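Local coordinates for proteasome assembly chaperone family protein (Pyrococcus furiosus, PDB 3VR0) that acts as an archaeal proteasome activator, PbaB, related to the factors that assist proteasome assembly, at residues C[33-38]-C[125-130]; C[100-105]-C[233-238]; C[73-78]-C[106-111]; C[180-183]-C[188-191]. All coordinates share one frame; numbering follows the deposited sequence.

Contact 1: residues C[33-38]-C[125-130]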
loop_
_atom_site.group_PDB
_atom_site.type_symbol
_atom_site.label_atom_id
_atom_site.label_comp_id
_atom_site.label_asym_id
_atom_site.label_seq_id
_atom_site.Cartn_x
_atom_site.Cartn_y
_atom_site.Cartn_z
ATOM N N PRO C 33 -23.119 -26.097 9.903
ATOM C CA PRO C 33 -22.061 -26.184 10.886
ATOM C C PRO C 33 -21.794 -24.857 11.601
ATOM O O PRO C 33 -22.276 -23.769 11.179
ATOM C CB PRO C 33 -20.862 -26.611 10.058
ATOM C CG PRO C 33 -21.150 -26.063 8.671
ATOM C CD PRO C 33 -22.604 -26.058 8.515
ATOM N N ILE C 34 -21.075 -24.931 12.709
ATOM C CA ILE C 34 -20.598 -23.715 13.341
ATOM C C ILE C 34 -19.192 -23.536 12.778
ATOM O O ILE C 34 -18.434 -24.515 12.693
ATOM C CB ILE C 34 -20.631 -23.801 14.895
ATOM C CG1 ILE C 34 -22.105 -23.840 15.407
ATOM C CG2 ILE C 34 -19.851 -22.611 15.542
ATOM C CD1 ILE C 34 -22.254 -24.220 16.884
ATOM N N PHE C 35 -18.883 -22.305 12.344
ATOM C CA PHE C 35 -17.543 -21.945 11.878
ATOM C C PHE C 35 -16.662 -21.463 13.024
ATOM O O PHE C 35 -16.921 -20.437 13.622
ATOM C CB PHE C 35 -17.701 -20.848 10.801
ATOM C CG PHE C 35 -16.411 -20.389 10.151
ATOM C CD1 PHE C 35 -15.339 -21.235 10.002
ATOM C CD2 PHE C 35 -16.319 -19.082 9.604
ATOM C CE1 PHE C 35 -14.160 -20.812 9.379
ATOM C CE2 PHE C 35 -15.127 -18.655 8.987
ATOM C CZ PHE C 35 -14.060 -19.509 8.875
ATOM N N ILE C 36 -15.575 -22.144 13.292
ATOM C CA ILE C 36 -14.716 -21.764 14.364
ATOM C C ILE C 36 -13.362 -21.263 13.853
ATOM O O ILE C 36 -12.715 -21.952 13.042
ATOM C CB ILE C 36 -14.440 -22.948 15.310
ATOM C CG1 ILE C 36 -15.760 -23.515 15.847
ATOM C CG2 ILE C 36 -13.585 -22.490 16.549
ATOM C CD1 ILE C 36 -15.534 -24.675 16.769
ATOM N N GLU C 37 -12.928 -20.083 14.353
ATOM C CA GLU C 37 -11.670 -19.448 13.865
ATOM C C GLU C 37 -10.584 -19.363 14.933
ATOM O O GLU C 37 -10.806 -18.811 16.016
ATOM C CB GLU C 37 -11.926 -18.066 13.264
ATOM C CG GLU C 37 -10.620 -17.300 12.897
ATOM C CD GLU C 37 -10.059 -16.499 14.062
ATOM O OE1 GLU C 37 -10.851 -16.106 14.923
ATOM O OE2 GLU C 37 -8.827 -16.305 14.181
ATOM N N GLY C 38 -9.432 -19.925 14.619
ATOM C CA GLY C 38 -8.238 -19.823 15.458
ATOM C C GLY C 38 -6.998 -19.576 14.605
ATOM O O GLY C 38 -6.128 -20.434 14.465
ATOM N N LYS C 125 -13.696 -14.050 1.497
ATOM C CA LYS C 125 -13.585 -15.361 0.821
ATOM C C LYS C 125 -13.864 -16.515 1.804
ATOM O O LYS C 125 -14.525 -17.483 1.436
ATOM C CB LYS C 125 -12.199 -15.595 0.206
ATOM C CG LYS C 125 -11.962 -14.839 -1.102
ATOM C CD LYS C 125 -12.725 -15.468 -2.308
ATOM C CE LYS C 125 -12.439 -16.949 -2.471
ATOM N NZ LYS C 125 -13.080 -17.439 -3.739
ATOM N N MET C 126 -13.338 -16.422 3.017
ATOM C CA MET C 126 -13.665 -17.441 4.055
ATOM C C MET C 126 -15.157 -17.522 4.286
ATOM O O MET C 126 -15.685 -18.636 4.406
ATOM C CB MET C 126 -13.006 -17.176 5.386
ATOM C CG MET C 126 -11.524 -17.287 5.339
ATOM S SD MET C 126 -10.818 -17.087 7.000
ATOM C CE MET C 126 -9.128 -17.433 6.508
ATOM N N LEU C 127 -15.823 -16.362 4.382
ATOM C CA LEU C 127 -17.260 -16.395 4.592
ATOM C C LEU C 127 -18.000 -16.969 3.378
ATOM O O LEU C 127 -18.968 -17.680 3.601
ATOM C CB LEU C 127 -17.878 -15.050 5.020
ATOM C CG LEU C 127 -17.319 -14.614 6.396
ATOM C CD1 LEU C 127 -17.527 -13.163 6.621
ATOM C CD2 LEU C 127 -17.859 -15.430 7.579
ATOM N N ASP C 128 -17.589 -16.644 2.137
ATOM C CA ASP C 128 -18.300 -17.165 0.950
ATOM C C ASP C 128 -18.202 -18.698 0.951
ATOM O O ASP C 128 -19.115 -19.391 0.554
ATOM C CB ASP C 128 -17.719 -16.670 -0.402
ATOM C CG ASP C 128 -17.844 -15.133 -0.616
ATOM O OD1 ASP C 128 -18.671 -14.444 0.034
ATOM O OD2 ASP C 128 -17.085 -14.614 -1.452
ATOM N N PHE C 129 -17.053 -19.197 1.325
ATOM C CA PHE C 129 -16.808 -20.614 1.266
ATOM C C PHE C 129 -17.682 -21.372 2.311
ATOM O O PHE C 129 -18.346 -22.334 1.995
ATOM C CB PHE C 129 -15.323 -20.858 1.491
ATOM C CG PHE C 129 -14.953 -22.313 1.534
ATOM C CD1 PHE C 129 -15.273 -23.173 0.454
ATOM C CD2 PHE C 129 -14.346 -22.844 2.664
ATOM C CE1 PHE C 129 -14.931 -24.543 0.504
ATOM C CE2 PHE C 129 -13.983 -24.224 2.717
ATOM C CZ PHE C 129 -14.287 -25.072 1.645
ATOM N N VAL C 130 -17.689 -20.877 3.542
ATOM C CA VAL C 130 -18.350 -21.516 4.654
ATOM C C VAL C 130 -19.903 -21.473 4.509
ATOM O O VAL C 130 -20.608 -22.419 4.895
ATOM C CB VAL C 130 -17.694 -20.885 5.895
ATOM C CG1 VAL C 130 -18.565 -20.014 6.741
ATOM C CG2 VAL C 130 -16.620 -21.746 6.544
#
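Phe35 and Val130 mark the place where strand 34-37 and helix 116-131 come nearest, with CA atoms 7.3 Å apart. The axes of strand 34-37 and helix segment 125-130 stay 10.8 Å from each other and run nearly antiparallel, at 151°. This is helix-on-sheet packing in the PAC2 fold: the strand lies inside the large mixed sheet, between strands 102-107 and 137-145, and the helix covers one face. One aromatic side chain does most of the joining. Because CG of Phe35 is anti to the backbone N (chi1 -177°), the ring projects from the strand under the helix. Met126 brings its CB obliquely to CZ of Phe35, whereas CD2 of Leu127 lies at the ring edge, 4.5 Å from CD2 of Phe35. Leu196 of helix 192-202 also touches the Phe35 side chain. An alanine in place of Phe35 would probably open a gap beneath the helix and leave the methyls of Val130 without their aromatic surface. The valine side chain crosses that of Phe35 at about a right angle, and its CG2 makes a CH-pi contact over the ring face, 3.7 Å from the ring centroid and 11° off the normal.

Contact 2: residues C[100-105]-C[233-238]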
loop_
_atom_site.group_PDB
_atom_site.type_symbol
_atom_site.label_atom_id
_atom_site.label_comp_id
_atom_site.label_asym_id
_atom_site.label_seq_id
_atom_site.Cartn_x
_atom_site.Cartn_y
_atom_site.Cartn_z
ATOM N N ARG C 100 -23.430 -29.948 16.979
ATOM C CA ARG C 100 -23.384 -29.342 15.637
ATOM C C ARG C 100 -22.155 -29.857 14.933
ATOM O O ARG C 100 -21.172 -30.170 15.578
ATOM C CB ARG C 100 -23.420 -27.805 15.706
ATOM C CG ARG C 100 -24.739 -27.255 16.300
ATOM C CD ARG C 100 -25.818 -27.065 15.271
ATOM N NE ARG C 100 -25.518 -25.941 14.382
ATOM C CZ ARG C 100 -25.634 -24.648 14.707
ATOM N NH1 ARG C 100 -26.063 -24.250 15.915
ATOM N NH2 ARG C 100 -25.331 -23.732 13.805
ATOM N N ASP C 101 -22.255 -30.060 13.635
ATOM C CA ASP C 101 -21.077 -30.144 12.787
ATOM C C ASP C 101 -20.186 -28.841 12.904
ATOM O O ASP C 101 -20.722 -27.726 13.175
ATOM C CB ASP C 101 -21.538 -30.259 11.342
ATOM C CG ASP C 101 -22.320 -31.578 11.047
ATOM O OD1 ASP C 101 -22.224 -32.565 11.829
ATOM O OD2 ASP C 101 -23.047 -31.583 10.039
ATOM N N LEU C 102 -18.870 -29.000 12.650
ATOM C CA LEU C 102 -17.911 -27.890 12.737
ATOM C C LEU C 102 -17.110 -27.732 11.474
ATOM O O LEU C 102 -16.767 -28.731 10.821
ATOM C CB LEU C 102 -16.931 -28.043 13.908
ATOM C CG LEU C 102 -17.668 -28.277 15.251
ATOM C CD1 LEU C 102 -16.709 -28.629 16.370
ATOM C CD2 LEU C 102 -18.559 -27.059 15.603
ATOM N N ILE C 103 -16.810 -26.462 11.158
ATOM C CA ILE C 103 -15.671 -26.098 10.307
ATOM C C ILE C 103 -14.712 -25.252 11.169
ATOM O O ILE C 103 -15.141 -24.276 11.843
ATOM C CB ILE C 103 -16.132 -25.249 9.079
ATOM C CG1 ILE C 103 -17.181 -26.012 8.265
ATOM C CG2 ILE C 103 -14.884 -24.770 8.179
ATOM C CD1 ILE C 103 -17.743 -25.231 7.099
ATOM N N ILE C 104 -13.428 -25.599 11.112
ATOM C CA ILE C 104 -12.448 -24.943 11.906
ATOM C C ILE C 104 -11.345 -24.465 10.974
ATOM O O ILE C 104 -10.833 -25.230 10.187
ATOM C CB ILE C 104 -11.851 -25.876 13.013
ATOM C CG1 ILE C 104 -12.958 -26.426 13.908
ATOM C CG2 ILE C 104 -10.775 -25.091 13.859
ATOM C CD1 ILE C 104 -12.519 -27.682 14.732
ATOM N N VAL C 105 -11.020 -23.179 11.034
ATOM C CA VAL C 105 -9.922 -22.671 10.213
ATOM C C VAL C 105 -8.768 -22.311 11.134
ATOM O O VAL C 105 -8.981 -21.763 12.212
ATOM C CB VAL C 105 -10.327 -21.420 9.354
ATOM C CG1 VAL C 105 -10.753 -20.217 10.232
ATOM C CG2 VAL C 105 -9.207 -21.007 8.415
ATOM N N LYS C 233 -17.477 -25.906 25.975
ATOM C CA LYS C 233 -18.680 -25.821 26.803
ATOM C C LYS C 233 -19.910 -25.338 26.029
ATOM O O LYS C 233 -20.998 -25.918 26.156
ATOM C CB LYS C 233 -18.398 -24.988 28.067
ATOM C CG LYS C 233 -19.562 -24.237 28.670
ATOM C CD LYS C 233 -20.709 -25.141 29.112
ATOM C CE LYS C 233 -20.402 -25.931 30.346
ATOM N NZ LYS C 233 -21.655 -25.900 31.191
ATOM N N ILE C 234 -19.775 -24.290 25.215
ATOM C CA ILE C 234 -20.907 -23.890 24.359
ATOM C C ILE C 234 -21.351 -24.999 23.369
ATOM O O ILE C 234 -22.517 -25.071 22.993
ATOM C CB ILE C 234 -20.581 -22.570 23.589
ATOM C CG1 ILE C 234 -20.665 -21.375 24.529
ATOM C CG2 ILE C 234 -21.509 -22.339 22.453
ATOM C CD1 ILE C 234 -19.978 -20.126 24.028
ATOM N N LEU C 235 -20.391 -25.797 22.906
ATOM C CA LEU C 235 -20.647 -26.810 21.899
ATOM C C LEU C 235 -21.258 -28.102 22.479
ATOM O O LEU C 235 -21.847 -28.896 21.733
ATOM C CB LEU C 235 -19.356 -27.122 21.132
ATOM C CG LEU C 235 -18.728 -25.999 20.283
ATOM C CD1 LEU C 235 -17.485 -26.548 19.644
ATOM C CD2 LEU C 235 -19.702 -25.473 19.233
ATOM N N GLY C 236 -21.132 -28.301 23.798
ATOM C CA GLY C 236 -21.609 -29.520 24.459
ATOM C C GLY C 236 -20.588 -30.633 24.343
ATOM O O GLY C 236 -20.933 -31.810 24.363
ATOM N N LEU C 237 -19.315 -30.283 24.232
ATOM C CA LEU C 237 -18.292 -31.305 24.033
ATOM C C LEU C 237 -17.384 -31.333 25.216
ATOM O O LEU C 237 -17.178 -30.304 25.856
ATOM C CB LEU C 237 -17.437 -30.996 22.800
ATOM C CG LEU C 237 -18.191 -30.958 21.476
ATOM C CD1 LEU C 237 -17.326 -30.246 20.471
ATOM C CD2 LEU C 237 -18.620 -32.379 21.002
ATOM N N GLU C 238 -16.807 -32.499 25.490
ATOM C CA GLU C 238 -15.781 -32.586 26.516
ATOM C C GLU C 238 -14.509 -33.075 25.877
ATOM O O GLU C 238 -14.474 -34.085 25.201
ATOM C CB GLU C 238 -16.237 -33.438 27.718
ATOM C CG GLU C 238 -17.523 -32.870 28.391
ATOM C CD GLU C 238 -17.930 -33.598 29.677
ATOM O OE1 GLU C 238 -19.161 -33.829 29.843
ATOM O OE2 GLU C 238 -17.030 -33.922 30.514
HETATM O O HOH W 1 -22.559 -28.563 19.292
#
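Leu102 and Leu235 meet tip to tip, methyl against methyl: CD1 of Leu102 is 4.0 Å from CD1 of Leu235, and the two CD2 atoms of Leu102 and Leu235 are 4.1 Å apart. Both branches of each leucine are therefore engaged. Leu237 adds a looser touch, its CD1 lying 4.5 Å from CD1 of Leu102. Alongside this apolar patch a single water joins the backbones, accepting from N of Arg100 at 2.8 Å and donating to O of Leu235 at 2.6 Å. The turn that carries Leu235 and Leu237 is shaped by the helix end. Helix 221-235 closes in a Schellman motif, with Gly236 as the C-prime residue at positive phi and N of Leu237 bonded to O of Thr232; the chain leaves the helix there, and the leucines on either side of Gly236 in sequence both touch Leu102. His99 hydrogen-bonds to O of Gly236, and within segment 100-105 NH1 of Arg100 forms a salt bridge with Glu137. Leu102 itself sits on strand 102-107, between strands 87-92 and 34-37 of the mixed sheet, where its side chain also touches Trp92, Ile34 and Leu57 of helix 45-57, so the end of helix 221-235 packs beside helix 45-57 on this sheet.

Contact 3: residues C[73-78]-C[106-111]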
loop_
_atom_site.group_PDB
_atom_site.type_symbol
_atom_site.label_atom_id
_atom_site.label_comp_id
_atom_site.label_asym_id
_atom_site.label_seq_id
_atom_site.Cartn_x
_atom_site.Cartn_y
_atom_site.Cartn_z
ATOM N N GLN C 73 6.418 -14.907 0.717
ATOM C CA GLN C 73 7.444 -15.919 0.976
ATOM C C GLN C 73 6.837 -17.315 1.026
ATOM O O GLN C 73 5.621 -17.495 1.132
ATOM C CB GLN C 73 8.124 -15.685 2.329
ATOM C CG GLN C 73 7.160 -16.031 3.506
ATOM C CD GLN C 73 7.547 -15.326 4.827
ATOM O OE1 GLN C 73 6.900 -15.524 5.849
ATOM N NE2 GLN C 73 8.583 -14.516 4.799
ATOM N N VAL C 74 7.734 -18.283 1.028
ATOM C CA VAL C 74 7.422 -19.689 1.223
ATOM C C VAL C 74 7.943 -20.095 2.590
ATOM O O VAL C 74 8.874 -19.483 3.067
ATOM C CB VAL C 74 8.047 -20.409 0.002
ATOM C CG1 VAL C 74 9.064 -21.425 0.325
ATOM C CG2 VAL C 74 6.983 -20.721 -1.060
ATOM N N LEU C 75 7.310 -21.065 3.247
ATOM C CA LEU C 75 7.808 -21.621 4.514
ATOM C C LEU C 75 8.420 -22.992 4.321
ATOM O O LEU C 75 8.015 -23.742 3.438
ATOM C CB LEU C 75 6.697 -21.735 5.586
ATOM C CG LEU C 75 6.017 -20.458 6.107
ATOM C CD1 LEU C 75 4.847 -20.782 7.025
ATOM C CD2 LEU C 75 7.015 -19.514 6.823
ATOM N N ILE C 76 9.405 -23.312 5.148
ATOM C CA ILE C 76 10.002 -24.633 5.114
ATOM C C ILE C 76 9.078 -25.556 5.908
ATOM O O ILE C 76 8.756 -25.277 7.080
ATOM C CB ILE C 76 11.410 -24.638 5.749
ATOM C CG1 ILE C 76 12.348 -23.670 5.030
ATOM C CG2 ILE C 76 11.977 -26.063 5.752
ATOM C CD1 ILE C 76 12.555 -23.933 3.572
ATOM N N ARG C 77 8.590 -26.611 5.272
ATOM C CA ARG C 77 7.724 -27.559 6.001
ATOM C C ARG C 77 8.597 -28.726 6.461
ATOM O O ARG C 77 9.827 -28.644 6.381
ATOM C CB ARG C 77 6.532 -28.052 5.148
ATOM C CG ARG C 77 5.586 -26.946 4.614
ATOM C CD ARG C 77 5.022 -26.004 5.692
ATOM N NE ARG C 77 3.966 -25.168 5.110
ATOM C CZ ARG C 77 3.307 -24.181 5.719
ATOM N NH1 ARG C 77 3.558 -23.874 6.981
ATOM N NH2 ARG C 77 2.378 -23.488 5.053
ATOM N N LYS C 78 7.975 -29.797 6.960
ATOM C CA LYS C 78 8.743 -30.981 7.325
ATOM C C LYS C 78 9.284 -31.563 6.013
ATOM O O LYS C 78 8.643 -31.444 4.941
ATOM C CB LYS C 78 7.893 -32.027 8.092
ATOM C CG LYS C 78 7.842 -31.880 9.660
ATOM C CD LYS C 78 6.410 -31.604 10.275
ATOM C CE LYS C 78 5.203 -31.999 9.371
ATOM N NZ LYS C 78 4.869 -30.948 8.308
ATOM N N THR C 106 -7.566 -22.640 10.699
ATOM C CA THR C 106 -6.337 -22.141 11.294
ATOM C C THR C 106 -5.316 -21.917 10.163
ATOM O O THR C 106 -5.641 -22.033 8.989
ATOM C CB THR C 106 -5.802 -23.103 12.424
ATOM O OG1 THR C 106 -4.772 -22.448 13.173
ATOM C CG2 THR C 106 -5.232 -24.435 11.889
ATOM N N GLY C 107 -4.078 -21.612 10.492
ATOM C CA GLY C 107 -3.097 -21.409 9.448
ATOM C C GLY C 107 -1.833 -20.716 9.889
ATOM O O GLY C 107 -1.615 -20.469 11.085
ATOM N N ASP C 108 -0.956 -20.466 8.924
ATOM C CA ASP C 108 0.325 -19.853 9.200
ATOM C C ASP C 108 0.215 -18.369 9.663
ATOM O O ASP C 108 1.062 -17.899 10.417
ATOM C CB ASP C 108 1.188 -19.876 7.939
ATOM C CG ASP C 108 1.443 -21.282 7.406
ATOM O OD1 ASP C 108 1.883 -22.154 8.170
ATOM O OD2 ASP C 108 1.257 -21.504 6.196
ATOM N N THR C 109 -0.774 -17.617 9.192
ATOM C CA THR C 109 -0.639 -16.172 9.264
ATOM C C THR C 109 -1.952 -15.544 8.970
ATOM O O THR C 109 -2.899 -16.215 8.493
ATOM C CB THR C 109 0.378 -15.605 8.160
ATOM O OG1 THR C 109 0.605 -14.196 8.364
ATOM C CG2 THR C 109 -0.151 -15.798 6.723
ATOM N N GLN C 110 -2.022 -14.256 9.272
ATOM C CA GLN C 110 -3.078 -13.416 8.763
ATOM C C GLN C 110 -2.376 -12.449 7.823
ATOM O O GLN C 110 -1.145 -12.430 7.742
ATOM C CB GLN C 110 -3.785 -12.656 9.897
ATOM C CG GLN C 110 -4.473 -13.553 10.936
ATOM C CD GLN C 110 -5.574 -12.840 11.734
ATOM O OE1 GLN C 110 -6.368 -12.065 11.196
ATOM N NE2 GLN C 110 -5.632 -13.126 13.032
ATOM N N VAL C 111 -3.159 -11.642 7.130
ATOM C CA VAL C 111 -2.616 -10.629 6.254
ATOM C C VAL C 111 -1.825 -9.637 7.146
ATOM O O VAL C 111 -2.218 -9.399 8.292
ATOM C CB VAL C 111 -3.788 -9.911 5.542
ATOM C CG1 VAL C 111 -3.337 -8.582 4.911
ATOM C CG2 VAL C 111 -4.425 -10.852 4.441
#
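Arg77 and Asp108 form a two-pronged, end-on salt bridge, the polar link between segments 73-78 and 106-111. NH1 of Arg77 donates to OD1 of Asp108 at 2.7 Å (165° at the hydrogen), and NH2 of Arg77 donates to OD2 of Asp108 at 2.5 Å (174°). Each oxygen is approached on its syn side and lies close to the guanidinium plane, but the two planes are turned 27° apart: NH1 comes in tilted well out of the carboxylate plane, NH2 less so. The arginine chain bends at chi2, which swings its end toward the aspartate. Further polar partners limit rotation of both groups: Glu83 forms a salt bridge with NE of Arg77, and the backbone N of Lys86 donates to OD2 of Asp108. A lysine in place of Arg77 would probably lose the paired grip, leaving one carboxylate oxygen of Asp108 without its arginine mate and Glu83 without its NE partner.

Strands 73-76 and 82-84 make a small two-stranded antiparallel hairpin beside the large mixed sheet of this PAC2-family fold, and the salt bridge ties its turn end to the chain just beyond strand 102-107. Residues 73-75 also pair antiparallel with a strand of a neighbouring subunit, so this hairpin is part of the assembly interface.

Van der Waals contact comes from Leu75. Its CD1 rests against the carboxylate, 3.5 Å from OD1 of Asp108, and also touches the aspartate's CB at 3.9 Å. CB of Leu75 lies over one guanidinium face of Arg77, 4.0 Å above the plane and displaced toward its rim.

Contact 4: residues C[180-183]-C[188-191]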
loop_
_atom_site.group_PDB
_atom_site.type_symbol
_atom_site.label_atom_id
_atom_site.label_comp_id
_atom_site.label_asym_id
_atom_site.label_seq_id
_atom_site.Cartn_x
_atom_site.Cartn_y
_atom_site.Cartn_z
ATOM N N ILE C 180 -16.328 -12.774 31.061
ATOM C CA ILE C 180 -16.764 -11.390 31.205
ATOM C C ILE C 180 -17.421 -10.907 29.934
ATOM O O ILE C 180 -16.809 -10.969 28.880
ATOM C CB ILE C 180 -15.569 -10.453 31.512
ATOM C CG1 ILE C 180 -14.824 -10.931 32.761
ATOM C CG2 ILE C 180 -16.036 -8.982 31.634
ATOM C CD1 ILE C 180 -15.748 -11.348 33.897
ATOM N N TRP C 181 -18.655 -10.423 30.055
ATOM C CA TRP C 181 -19.378 -9.785 28.977
ATOM C C TRP C 181 -18.934 -8.317 28.774
ATOM O O TRP C 181 -19.322 -7.442 29.560
ATOM C CB TRP C 181 -20.894 -9.941 29.218
ATOM C CG TRP C 181 -21.254 -11.385 29.014
ATOM C CD1 TRP C 181 -21.204 -12.395 29.950
ATOM C CD2 TRP C 181 -21.598 -12.012 27.770
ATOM N NE1 TRP C 181 -21.534 -13.589 29.365
ATOM C CE2 TRP C 181 -21.775 -13.385 28.029
ATOM C CE3 TRP C 181 -21.788 -11.538 26.461
ATOM C CZ2 TRP C 181 -22.140 -14.295 27.025
ATOM C CZ3 TRP C 181 -22.158 -12.443 25.469
ATOM C CH2 TRP C 181 -22.328 -13.802 25.758
ATOM N N ARG C 182 -18.139 -8.070 27.715
ATOM C CA ARG C 182 -17.321 -6.835 27.547
ATOM C C ARG C 182 -18.112 -5.579 27.611
ATOM O O ARG C 182 -19.148 -5.466 26.971
ATOM C CB ARG C 182 -16.606 -6.821 26.198
ATOM C CG ARG C 182 -15.605 -7.907 26.038
ATOM C CD ARG C 182 -15.054 -7.863 24.664
ATOM N NE ARG C 182 -14.165 -6.729 24.500
ATOM C CZ ARG C 182 -13.059 -6.756 23.779
ATOM N NH1 ARG C 182 -12.706 -7.870 23.131
ATOM N NH2 ARG C 182 -12.317 -5.657 23.678
ATOM N N GLU C 183 -17.635 -4.607 28.367
ATOM C CA GLU C 183 -18.352 -3.322 28.380
ATOM C C GLU C 183 -17.492 -2.171 27.852
ATOM O O GLU C 183 -17.899 -1.017 27.924
ATOM C CB GLU C 183 -18.853 -2.975 29.789
ATOM C CG GLU C 183 -19.587 -4.085 30.562
ATOM C CD GLU C 183 -19.952 -3.654 32.002
ATOM O OE1 GLU C 183 -19.302 -2.726 32.545
ATOM O OE2 GLU C 183 -20.894 -4.242 32.588
ATOM N N ALA C 188 -11.477 -2.492 20.493
ATOM C CA ALA C 188 -11.373 -3.035 19.136
ATOM C C ALA C 188 -10.992 -4.495 19.114
ATOM O O ALA C 188 -10.211 -4.934 19.963
ATOM C CB ALA C 188 -10.363 -2.229 18.287
ATOM N N ILE C 189 -11.528 -5.237 18.134
ATOM C CA ILE C 189 -10.995 -6.586 17.874
ATOM C C ILE C 189 -10.407 -6.599 16.485
ATOM O O ILE C 189 -11.126 -6.398 15.504
ATOM C CB ILE C 189 -12.067 -7.722 18.001
ATOM C CG1 ILE C 189 -12.848 -7.581 19.313
ATOM C CG2 ILE C 189 -11.369 -9.160 17.837
ATOM C CD1 ILE C 189 -14.000 -8.655 19.509
ATOM N N VAL C 190 -9.118 -6.834 16.397
ATOM C CA VAL C 190 -8.360 -6.596 15.170
ATOM C C VAL C 190 -8.174 -7.900 14.377
ATOM O O VAL C 190 -7.803 -8.912 14.969
ATOM C CB VAL C 190 -6.954 -5.991 15.520
ATOM C CG1 VAL C 190 -6.020 -5.958 14.292
ATOM C CG2 VAL C 190 -7.098 -4.548 16.169
ATOM N N GLY C 191 -8.376 -7.864 13.056
ATOM C CA GLY C 191 -8.139 -9.042 12.205
ATOM C C GLY C 191 -9.322 -10.018 12.162
ATOM O O GLY C 191 -10.417 -9.641 12.463
HETATM O O HOH W 2 -9.885 -7.025 21.762
#
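Arg182 and Ile189 cross obliquely, the arginine reaching across from the end of strand 179-181 to the side of the isoleucine. NH1 of Arg182 touches the CG1-CD1 branch of Ile189, lying 3.8 Å from CG1 and 3.9 Å from CD1 of that residue. The arginine chain is extended at chi2 and bends at chi3 (73°), which turns its guanidinium to meet Ile189 at a slant. Between the charged group and the backbone of segment 188-191 stands a water in the guanidinium plane: it accepts from NH1 of Arg182 at 3.2 Å and donates to O of Ala188 at 2.8 Å. The charge itself has its salt-bridge partner in Asp184, in the loop linking the segments. In the fold, this loop leads from strand 179-181, an outermost strand of the chain's mixed sheet, to short strand 188-190, with Gly191 as N-cap of helix 192-202. Leu211 of strand 206-214 touches both Arg182 and Ile189. Residues 188-190 pair antiparallel with a strand of a different neighbouring subunit from the one that pairs with residues 73-75; Val74 and Ile76 of this subunit pack on Ile189 and Arg182 respectively, and its Ser80 hydrogen-bonds to O of Arg182.

All four contacts belong to the PAC2-family fold and reach its large mixed beta-sheet. Contacts 1 and 2, with centres 13 Å apart, use the neighbouring parallel strands 34-37 and 102-107, joined by probable backbone hydrogen bonds such as Ile36 N to Ile103 O at 2.6 Å. Contact 3 continues from strand 102-107 on the far side of the chain's centre, about 25 Å from contact 2 between centres. Along the chain, contact 3 is nested within the loop closed by contact 1, and contact 4 within that of contact 2. Contacts 3 and 4 lie about 27 Å apart between centres; the edge 73-75 of one copy meets the edge 188-190 of another, so these contacts carry the two sides of the subunit interface.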